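Baccell_00875 (Bacteroides cellulosilyticus DSM 14838, PDB 5NO8) is a polysaccharide lyase that probably removes the L-rhamnose caps from complex arabinogalactan proteins by cleaving their linkage to glucuronic acid. Local coordinates at residues 354-366 with 417-429. Numbering follows the deposited sequence.
Sequences QMNNPSDLRDGAY and SLLRYADFVRRKL
Tyr366 lies across one face of Tyr421, its CD2 above the ring centre, with the two planes inclined at 44° and their centroids 4.4 Å apart. The phenol of Tyr366 reaches past this ring to Ser417, whose OG approaches at the edge of the Tyr366 ring, near its plane, and forms a short hydrogen bond of 2.5 Å with OH. Val425 CG2 lies over the rim of the opposite face of Tyr421. One turn along helix 412-429, Phe424 swings its ring toward the loop (CG anti to the backbone N, chi1 157°) and takes the methyl of Ala365 over its face, CB 3.7 Å from the ring centroid. Between these aromatics Gly364 brings the backbones close, its CA 4.7 Å from that of Tyr421. Met398 and Leu402 of helix 396-409 and Ile349 of helix 338-352 also pack on Tyr366.

The other flank is more polar and wetter. Arg420, bent at chi3 (56°), turns the end of its guanidinium to Asn356, and NH1 and NH2 both bind OD1, each at 2.8 Å. NH2 also makes a salt bridge to Asp363 OD1 (3.1 Å) whose hydrogen bond is weak, while water 1 accepts from NE and donates a weak bond to Asp363 OD2. Asp363 OD1 in turn accepts from Asn357 N, tying the loop to itself. Farther down, the aliphatic chain of Lys428 lies against Leu361 O and CD2 at the exposed margin.

The contact thus fastens an irregular loop, folded through successive beta turns, onto a helix of the alpha-helical domain: aromatic packing fixes its inner side, and the shared guanidinium probably offsets the charge of Asp363 on the outer.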
ATOM      1  N   GLN A 354      -9.471 -23.485  11.328  1.00 19.32           N
ATOM      2  CA  GLN A 354      -8.604 -24.404  12.078  1.00 19.33           C
ATOM      3  C   GLN A 354      -8.858 -25.839  11.600  1.00 19.96           C
ATOM      4  O   GLN A 354      -9.988 -26.305  11.571  1.00 20.15           O
ATOM      5  CB  GLN A 354      -8.795 -24.288  13.598  1.00 19.72           C
ATOM      6  CG  GLN A 354      -7.723 -25.068  14.394  1.00 19.33           C
ATOM      7  CD  GLN A 354      -7.695 -24.755  15.873  1.00 19.88           C
ATOM      8  OE1 GLN A 354      -6.617 -24.712  16.512  1.00 21.98           O
ATOM      9  NE2 GLN A 354      -8.860 -24.458  16.425  1.00 18.22           N
ATOM     10  N   MET A 355      -7.786 -26.527  11.204  1.00 22.03           N
ATOM     11  CA  MET A 355      -7.864 -27.947  10.855  1.00 23.50           C
ATOM     12  C   MET A 355      -8.279 -28.739  12.105  1.00 23.91           C
ATOM     13  O   MET A 355      -7.567 -28.711  13.100  1.00 25.26           O
ATOM     14  CB  MET A 355      -6.485 -28.441  10.382  1.00 25.62           C
ATOM     15  CG  MET A 355      -6.419 -29.933  10.003  1.00 28.35           C
ATOM     16  SD  MET A 355      -7.592 -30.408   8.734  1.00 33.52           S
ATOM     17  CE  MET A 355      -6.816 -29.696   7.276  1.00 34.65           C
ATOM     18  N   ASN A 356      -9.435 -29.388  12.046  1.00 25.77           N
ATOM     19  CA  ASN A 356      -9.946 -30.223  13.124  1.00 28.71           C
ATOM     20  C   ASN A 356     -10.164 -31.633  12.555  1.00 31.78           C
ATOM     21  O   ASN A 356     -11.225 -31.971  12.072  1.00 32.44           O
ATOM     22  CB  ASN A 356     -11.242 -29.632  13.705  1.00 27.94           C
ATOM     23  CG  ASN A 356     -11.025 -28.268  14.349  1.00 27.36           C
ATOM     24  OD1 ASN A 356      -9.952 -27.959  14.874  1.00 28.29           O
ATOM     25  ND2 ASN A 356     -12.060 -27.440  14.311  1.00 26.30           N
ATOM     26  N   ASN A 357      -9.111 -32.431  12.564  1.00 36.18           N
ATOM     27  CA  ASN A 357      -9.141 -33.741  11.909  1.00 38.48           C
ATOM     28  C   ASN A 357      -7.943 -34.459  12.485  1.00 39.99           C
ATOM     29  O   ASN A 357      -6.825 -34.289  11.985  1.00 39.07           O
ATOM     30  CB  ASN A 357      -9.050 -33.577  10.378  1.00 40.64           C
ATOM     31  CG  ASN A 357      -8.981 -34.908   9.618  1.00 41.26           C
ATOM     32  OD1 ASN A 357      -9.262 -35.983  10.149  1.00 45.73           O
ATOM     33  ND2 ASN A 357      -8.615 -34.824   8.353  1.00 42.96           N
ATOM     34  N   PRO A 358      -8.152 -35.203  13.594  1.00 44.09           N
ATOM     35  CA  PRO A 358      -7.050 -36.063  14.030  1.00 46.45           C
ATOM     36  C   PRO A 358      -6.748 -36.990  12.862  1.00 45.08           C
ATOM     37  O   PRO A 358      -7.670 -37.366  12.146  1.00 49.43           O
ATOM     38  CB  PRO A 358      -7.625 -36.811  15.246  1.00 45.92           C
ATOM     39  CG  PRO A 358      -9.109 -36.619  15.189  1.00 46.44           C
ATOM     40  CD  PRO A 358      -9.337 -35.322  14.471  1.00 45.44           C
ATOM     41  N   SER A 359      -5.483 -37.296  12.627  1.00 45.84           N
ATOM     42  CA  SER A 359      -5.068 -38.062  11.425  1.00 47.09           C
ATOM     43  C   SER A 359      -4.882 -37.214  10.152  1.00 46.04           C
ATOM     44  O   SER A 359      -4.687 -37.775   9.073  1.00 45.63           O
ATOM     45  CB  SER A 359      -6.011 -39.233  11.106  1.00 50.03           C
ATOM     46  OG  SER A 359      -7.084 -38.819  10.268  1.00 49.38           O
ATOM     47  N   ASP A 360      -4.995 -35.890  10.261  1.00 40.29           N
ATOM     48  CA  ASP A 360      -4.266 -34.977   9.372  1.00 37.92           C
ATOM     49  C   ASP A 360      -3.138 -34.505  10.265  1.00 33.27           C
ATOM     50  O   ASP A 360      -3.376 -34.155  11.418  1.00 32.60           O
ATOM     51  CB  ASP A 360      -5.156 -33.800   8.925  1.00 38.29           C
ATOM     52  CG  ASP A 360      -4.545 -32.994   7.790  1.00 37.97           C
ATOM     53  OD1 ASP A 360      -3.468 -32.398   7.986  1.00 39.30           O
ATOM     54  OD2 ASP A 360      -5.149 -32.931   6.706  1.00 37.20           O
ATOM     55  N   LEU A 361      -1.907 -34.510   9.766  1.00 32.80           N
ATOM     56  CA  LEU A 361      -0.770 -33.991  10.543  1.00 31.47           C
ATOM     57  C   LEU A 361      -0.859 -32.484  10.847  1.00 29.28           C
ATOM     58  O   LEU A 361      -0.169 -31.993  11.725  1.00 28.87           O
ATOM     59  CB  LEU A 361       0.542 -34.237   9.800  1.00 36.45           C
ATOM     60  CG  LEU A 361       1.022 -35.684   9.628  1.00 38.31           C
ATOM     61  CD1 LEU A 361       2.157 -35.694   8.613  1.00 40.20           C
ATOM     62  CD2 LEU A 361       1.477 -36.248  10.969  1.00 39.53           C
ATOM     63  N   ARG A 362      -1.673 -31.747  10.099  1.00 28.70           N
ATOM     64  CA  ARG A 362      -1.868 -30.315  10.366  1.00 27.19           C
ATOM     65  C   ARG A 362      -2.980 -30.056  11.391  1.00 28.21           C
ATOM     66  O   ARG A 362      -3.380 -28.911  11.579  1.00 25.52           O
ATOM     67  CB  ARG A 362      -2.194 -29.577   9.061  1.00 28.38           C
ATOM     68  CG  ARG A 362      -1.116 -29.667   7.996  1.00 27.81           C
ATOM     69  CD  ARG A 362      -1.653 -29.305   6.633  1.00 28.55           C
ATOM     70  NE  ARG A 362      -2.561 -30.320   6.103  1.00 29.33           N
ATOM     71  CZ  ARG A 362      -2.975 -30.394   4.839  1.00 31.93           C
ATOM     72  NH1 ARG A 362      -3.797 -31.368   4.476  1.00 33.07           N
ATOM     73  NH2 ARG A 362      -2.588 -29.508   3.928  1.00 31.02           N
ATOM     74  N   ASP A 363      -3.494 -31.102  12.050  1.00 29.58           N
ATOM     75  CA  ASP A 363      -4.484 -30.938  13.132  1.00 29.60           C
ATOM     76  C   ASP A 363      -4.085 -29.824  14.098  1.00 27.75           C
ATOM     77  O   ASP A 363      -2.976 -29.827  14.641  1.00 27.02           O
ATOM     78  CB  ASP A 363      -4.661 -32.251  13.904  1.00 31.86           C
ATOM     79  CG  ASP A 363      -5.867 -32.227  14.850  1.00 35.55           C
ATOM     80  OD1 ASP A 363      -6.921 -31.668  14.469  1.00 33.79           O
ATOM     81  OD2 ASP A 363      -5.750 -32.785  15.968  1.00 37.50           O
ATOM     82  N   GLY A 364      -4.985 -28.849  14.281  1.00 24.53           N
ATOM     83  CA  GLY A 364      -4.717 -27.694  15.116  1.00 23.62           C
ATOM     84  C   GLY A 364      -4.261 -26.441  14.382  1.00 22.73           C
ATOM     85  O   GLY A 364      -4.282 -25.363  14.984  1.00 20.50           O
ATOM     86  N   ALA A 365      -3.826 -26.577  13.117  1.00 21.85           N
ATOM     87  CA  ALA A 365      -3.257 -25.456  12.371  1.00 21.85           C
ATOM     88  C   ALA A 365      -4.358 -24.488  11.958  1.00 19.30           C
ATOM     89  O   ALA A 365      -5.419 -24.915  11.551  1.00 20.04           O
ATOM     90  CB  ALA A 365      -2.537 -25.951  11.116  1.00 21.66           C
ATOM     91  N   TYR A 366      -4.066 -23.193  12.003  1.00 19.89           N
ATOM     92  CA  TYR A 366      -4.926 -22.178  11.347  1.00 18.09           C
ATOM     93  C   TYR A 366      -4.426 -22.030   9.912  1.00 18.97           C
ATOM     94  O   TYR A 366      -3.224 -21.799   9.693  1.00 20.05           O
ATOM     95  CB  TYR A 366      -4.842 -20.847  12.067  1.00 17.72           C
ATOM     96  CG  TYR A 366      -5.287 -20.896  13.526  1.00 17.84           C
ATOM     97  CD1 TYR A 366      -6.586 -21.306  13.872  1.00 19.35           C
ATOM     98  CD2 TYR A 366      -4.420 -20.555  14.545  1.00 17.86           C
ATOM     99  CE1 TYR A 366      -6.985 -21.374  15.199  1.00 18.90           C
ATOM    100  CE2 TYR A 366      -4.818 -20.610  15.872  1.00 19.49           C
ATOM    101  CZ  TYR A 366      -6.093 -21.028  16.198  1.00 19.36           C
ATOM    102  OH  TYR A 366      -6.429 -21.072  17.543  1.00 21.69           O
ATOM    103  N   SER A 417      -8.720 -23.682  21.570  1.00 21.45           N
ATOM    104  CA  SER A 417      -8.233 -23.648  20.205  1.00 20.42           C
ATOM    105  C   SER A 417      -6.728 -23.324  20.153  1.00 20.27           C
ATOM    106  O   SER A 417      -5.985 -23.964  19.401  1.00 21.02           O
ATOM    107  CB  SER A 417      -9.056 -22.620  19.398  1.00 21.07           C
ATOM    108  OG  SER A 417      -8.501 -22.390  18.117  1.00 20.49           O
ATOM    109  N   LEU A 418      -6.311 -22.327  20.930  1.00 18.82           N
ATOM    110  CA  LEU A 418      -4.946 -21.856  20.983  1.00 19.73           C
ATOM    111  C   LEU A 418      -3.976 -22.883  21.568  1.00 22.20           C
ATOM    112  O   LEU A 418      -2.845 -22.996  21.085  1.00 20.28           O
ATOM    113  CB  LEU A 418      -4.822 -20.570  21.765  1.00 19.81           C
ATOM    114  CG  LEU A 418      -5.340 -19.327  21.025  1.00 19.51           C
ATOM    115  CD1 LEU A 418      -5.575 -18.221  22.026  1.00 18.87           C
ATOM    116  CD2 LEU A 418      -4.338 -18.882  19.947  1.00 19.13           C
ATOM    117  N   LEU A 419      -4.401 -23.612  22.598  1.00 23.40           N
ATOM    118  CA  LEU A 419      -3.545 -24.686  23.155  1.00 24.51           C
ATOM    119  C   LEU A 419      -3.244 -25.731  22.099  1.00 24.91           C
ATOM    120  O   LEU A 419      -2.114 -26.214  22.003  1.00 26.68           O
ATOM    121  CB  LEU A 419      -4.162 -25.306  24.422  1.00 25.13           C
ATOM    122  CG  LEU A 419      -4.128 -24.336  25.609  1.00 27.59           C
ATOM    123  CD1 LEU A 419      -5.116 -24.782  26.681  1.00 30.88           C
ATOM    124  CD2 LEU A 419      -2.749 -24.169  26.221  1.00 28.78           C
ATOM    125  N   ARG A 420      -4.237 -26.048  21.276  1.00 23.66           N
ATOM    126  CA  ARG A 420      -4.048 -26.962  20.182  1.00 24.27           C
ATOM    127  C   ARG A 420      -3.138 -26.413  19.109  1.00 25.70           C
ATOM    128  O   ARG A 420      -2.312 -27.152  18.550  1.00 24.87           O
ATOM    129  CB  ARG A 420      -5.370 -27.346  19.555  1.00 25.82           C
ATOM    130  CG  ARG A 420      -6.186 -28.269  20.424  1.00 26.13           C
ATOM    131  CD  ARG A 420      -7.536 -28.527  19.809  1.00 26.23           C
ATOM    132  NE  ARG A 420      -7.423 -29.062  18.460  1.00 26.02           N
ATOM    133  CZ  ARG A 420      -8.090 -28.639  17.381  1.00 28.09           C
ATOM    134  NH1 ARG A 420      -9.006 -27.659  17.443  1.00 29.15           N
ATOM    135  NH2 ARG A 420      -7.859 -29.228  16.205  1.00 28.10           N
ATOM    136  N   TYR A 421      -3.302 -25.130  18.798  1.00 22.98           N
ATOM    137  CA  TYR A 421      -2.447 -24.509  17.808  1.00 22.46           C
ATOM    138  C   TYR A 421      -0.996 -24.504  18.240  1.00 22.05           C
ATOM    139  O   TYR A 421      -0.110 -24.916  17.473  1.00 23.95           O
ATOM    140  CB  TYR A 421      -2.874 -23.058  17.544  1.00 21.10           C
ATOM    141  CG  TYR A 421      -2.086 -22.430  16.435  1.00 20.38           C
ATOM    142  CD1 TYR A 421      -2.003 -23.050  15.186  1.00 20.90           C
ATOM    143  CD2 TYR A 421      -1.452 -21.223  16.602  1.00 19.71           C
ATOM    144  CE1 TYR A 421      -1.296 -22.482  14.150  1.00 20.59           C
ATOM    145  CE2 TYR A 421      -0.771 -20.633  15.551  1.00 20.80           C
ATOM    146  CZ  TYR A 421      -0.687 -21.285  14.333  1.00 21.21           C
ATOM    147  OH  TYR A 421       0.005 -20.698  13.293  1.00 21.89           O
ATOM    148  N   ALA A 422      -0.757 -24.060  19.462  1.00 23.29           N
ATOM    149  CA  ALA A 422       0.591 -23.950  20.000  1.00 25.60           C
ATOM    150  C   ALA A 422       1.314 -25.304  20.068  1.00 26.55           C
ATOM    151  O   ALA A 422       2.525 -25.375  19.858  1.00 27.87           O
ATOM    152  CB  ALA A 422       0.582 -23.300  21.359  1.00 25.59           C
ATOM    153  N   ASP A 423       0.561 -26.352  20.346  1.00 28.49           N
ATOM    154  CA  ASP A 423       1.069 -27.715  20.224  1.00 29.86           C
ATOM    155  C   ASP A 423       1.411 -28.109  18.811  1.00 28.13           C
ATOM    156  O   ASP A 423       2.465 -28.701  18.578  1.00 27.13           O
ATOM    157  CB  ASP A 423       0.085 -28.717  20.791  1.00 34.08           C
ATOM    158  CG  ASP A 423       0.563 -29.263  22.075  1.00 41.92           C
ATOM    159  OD1 ASP A 423       0.430 -28.573  23.106  1.00 46.58           O
ATOM    160  OD2 ASP A 423       1.156 -30.355  22.022  1.00 47.03           O
ATOM    161  N   PHE A 424       0.512 -27.834  17.870  1.00 26.02           N
ATOM    162  CA  PHE A 424       0.817 -28.035  16.458  1.00 25.84           C
ATOM    163  C   PHE A 424       2.114 -27.322  16.062  1.00 26.21           C
ATOM    164  O   PHE A 424       2.968 -27.919  15.409  1.00 25.13           O
ATOM    165  CB  PHE A 424      -0.342 -27.585  15.539  1.00 26.93           C
ATOM    166  CG  PHE A 424       0.100 -27.247  14.139  1.00 26.86           C
ATOM    167  CD1 PHE A 424       0.350 -28.258  13.206  1.00 26.90           C
ATOM    168  CD2 PHE A 424       0.303 -25.915  13.756  1.00 26.55           C
ATOM    169  CE1 PHE A 424       0.773 -27.943  11.914  1.00 26.18           C
ATOM    170  CE2 PHE A 424       0.740 -25.599  12.476  1.00 26.86           C
ATOM    171  CZ  PHE A 424       0.971 -26.611  11.552  1.00 26.34           C
ATOM    172  N   VAL A 425       2.269 -26.061  16.463  1.00 23.20           N
ATOM    173  CA  VAL A 425       3.459 -25.306  16.097  1.00 23.99           C
ATOM    174  C   VAL A 425       4.733 -25.948  16.693  1.00 27.31           C
ATOM    175  O   VAL A 425       5.735 -26.156  15.978  1.00 25.69           O
ATOM    176  CB  VAL A 425       3.359 -23.835  16.528  1.00 23.80           C
ATOM    177  CG1 VAL A 425       4.653 -23.086  16.264  1.00 24.36           C
ATOM    178  CG2 VAL A 425       2.198 -23.161  15.788  1.00 23.26           C
ATOM    179  N   ARG A 426       4.697 -26.197  17.995  1.00 27.37           N
ATOM    180  CA  ARG A 426       5.865 -26.719  18.706  1.00 29.57           C
ATOM    181  C   ARG A 426       6.273 -28.100  18.201  1.00 29.28           C
ATOM    182  O   ARG A 426       7.460 -28.354  17.981  1.00 31.48           O
ATOM    183  CB  ARG A 426       5.597 -26.739  20.222  1.00 30.86           C
ATOM    184  CG  ARG A 426       6.729 -27.271  21.079  1.00 32.94           C
ATOM    185  CD  ARG A 426       7.957 -26.372  21.086  1.00 33.21           C
ATOM    186  NE  ARG A 426       9.112 -27.116  21.619  1.00 32.95           N
ATOM    187  CZ  ARG A 426      10.242 -27.417  20.961  1.00 34.59           C
ATOM    188  NH1 ARG A 426      10.482 -26.994  19.712  1.00 33.92           N
ATOM    189  NH2 ARG A 426      11.181 -28.127  21.595  1.00 33.56           N
ATOM    190  N   ARG A 427       5.296 -28.971  17.996  1.00 30.38           N
ATOM    191  CA  ARG A 427       5.574 -30.363  17.650  1.00 34.76           C
ATOM    192  C   ARG A 427       5.757 -30.592  16.162  1.00 35.54           C
ATOM    193  O   ARG A 427       6.600 -31.391  15.787  1.00 35.82           O
ATOM    194  CB  ARG A 427       4.472 -31.286  18.166  1.00 36.90           C
ATOM    195  CG  ARG A 427       4.381 -31.330  19.675  1.00 41.44           C
ATOM    196  CD  ARG A 427       3.136 -32.085  20.114  1.00 45.44           C
ATOM    197  NE  ARG A 427       3.054 -32.129  21.573  1.00 49.53           N
ATOM    198  CZ  ARG A 427       2.041 -32.641  22.273  1.00 53.90           C
ATOM    199  NH1 ARG A 427       0.965 -33.148  21.662  1.00 54.63           N
ATOM    200  NH2 ARG A 427       2.087 -32.600  23.606  1.00 54.34           N
ATOM    201  N   LYS A 428       4.968 -29.920  15.317  1.00 32.75           N
ATOM    202  CA  LYS A 428       4.994 -30.178  13.870  1.00 32.81           C
ATOM    203  C   LYS A 428       5.818 -29.186  13.051  1.00 33.02           C
ATOM    204  O   LYS A 428       6.389 -29.574  12.029  1.00 32.85           O
ATOM    205  CB  LYS A 428       3.588 -30.246  13.303  1.00 34.27           C
ATOM    206  CG  LYS A 428       2.720 -31.328  13.923  1.00 38.37           C
ATOM    207  CD  LYS A 428       3.137 -32.718  13.436  1.00 40.97           C
ATOM    208  CE  LYS A 428       2.124 -33.778  13.837  1.00 43.45           C
ATOM    209  NZ  LYS A 428       2.024 -33.882  15.325  1.00 46.22           N
ATOM    210  N   LEU A 429       5.854 -27.917  13.456  1.00 30.78           N
ATOM    211  CA  LEU A 429       6.616 -26.906  12.720  1.00 31.20           C
ATOM    212  C   LEU A 429       8.024 -26.677  13.240  1.00 31.65           C
ATOM    213  O   LEU A 429       8.846 -26.072  12.536  1.00 33.30           O
ATOM    214  CB  LEU A 429       5.873 -25.563  12.684  1.00 30.09           C
ATOM    215  CG  LEU A 429       4.510 -25.559  12.009  1.00 29.43           C
ATOM    216  CD1 LEU A 429       4.004 -24.123  11.981  1.00 30.25           C
ATOM    217  CD2 LEU A 429       4.521 -26.164  10.613  1.00 28.69           C
TER
HETATM  218  O   HOH W   1      -5.248 -30.734  17.562  1.00 38.34           O
HETATM  219  O   HOH W   2      -2.801 -29.750  17.951  1.00 38.80           O
HETATM  220  O   HOH W   3      -0.823 -21.930  11.004  1.00 23.14           O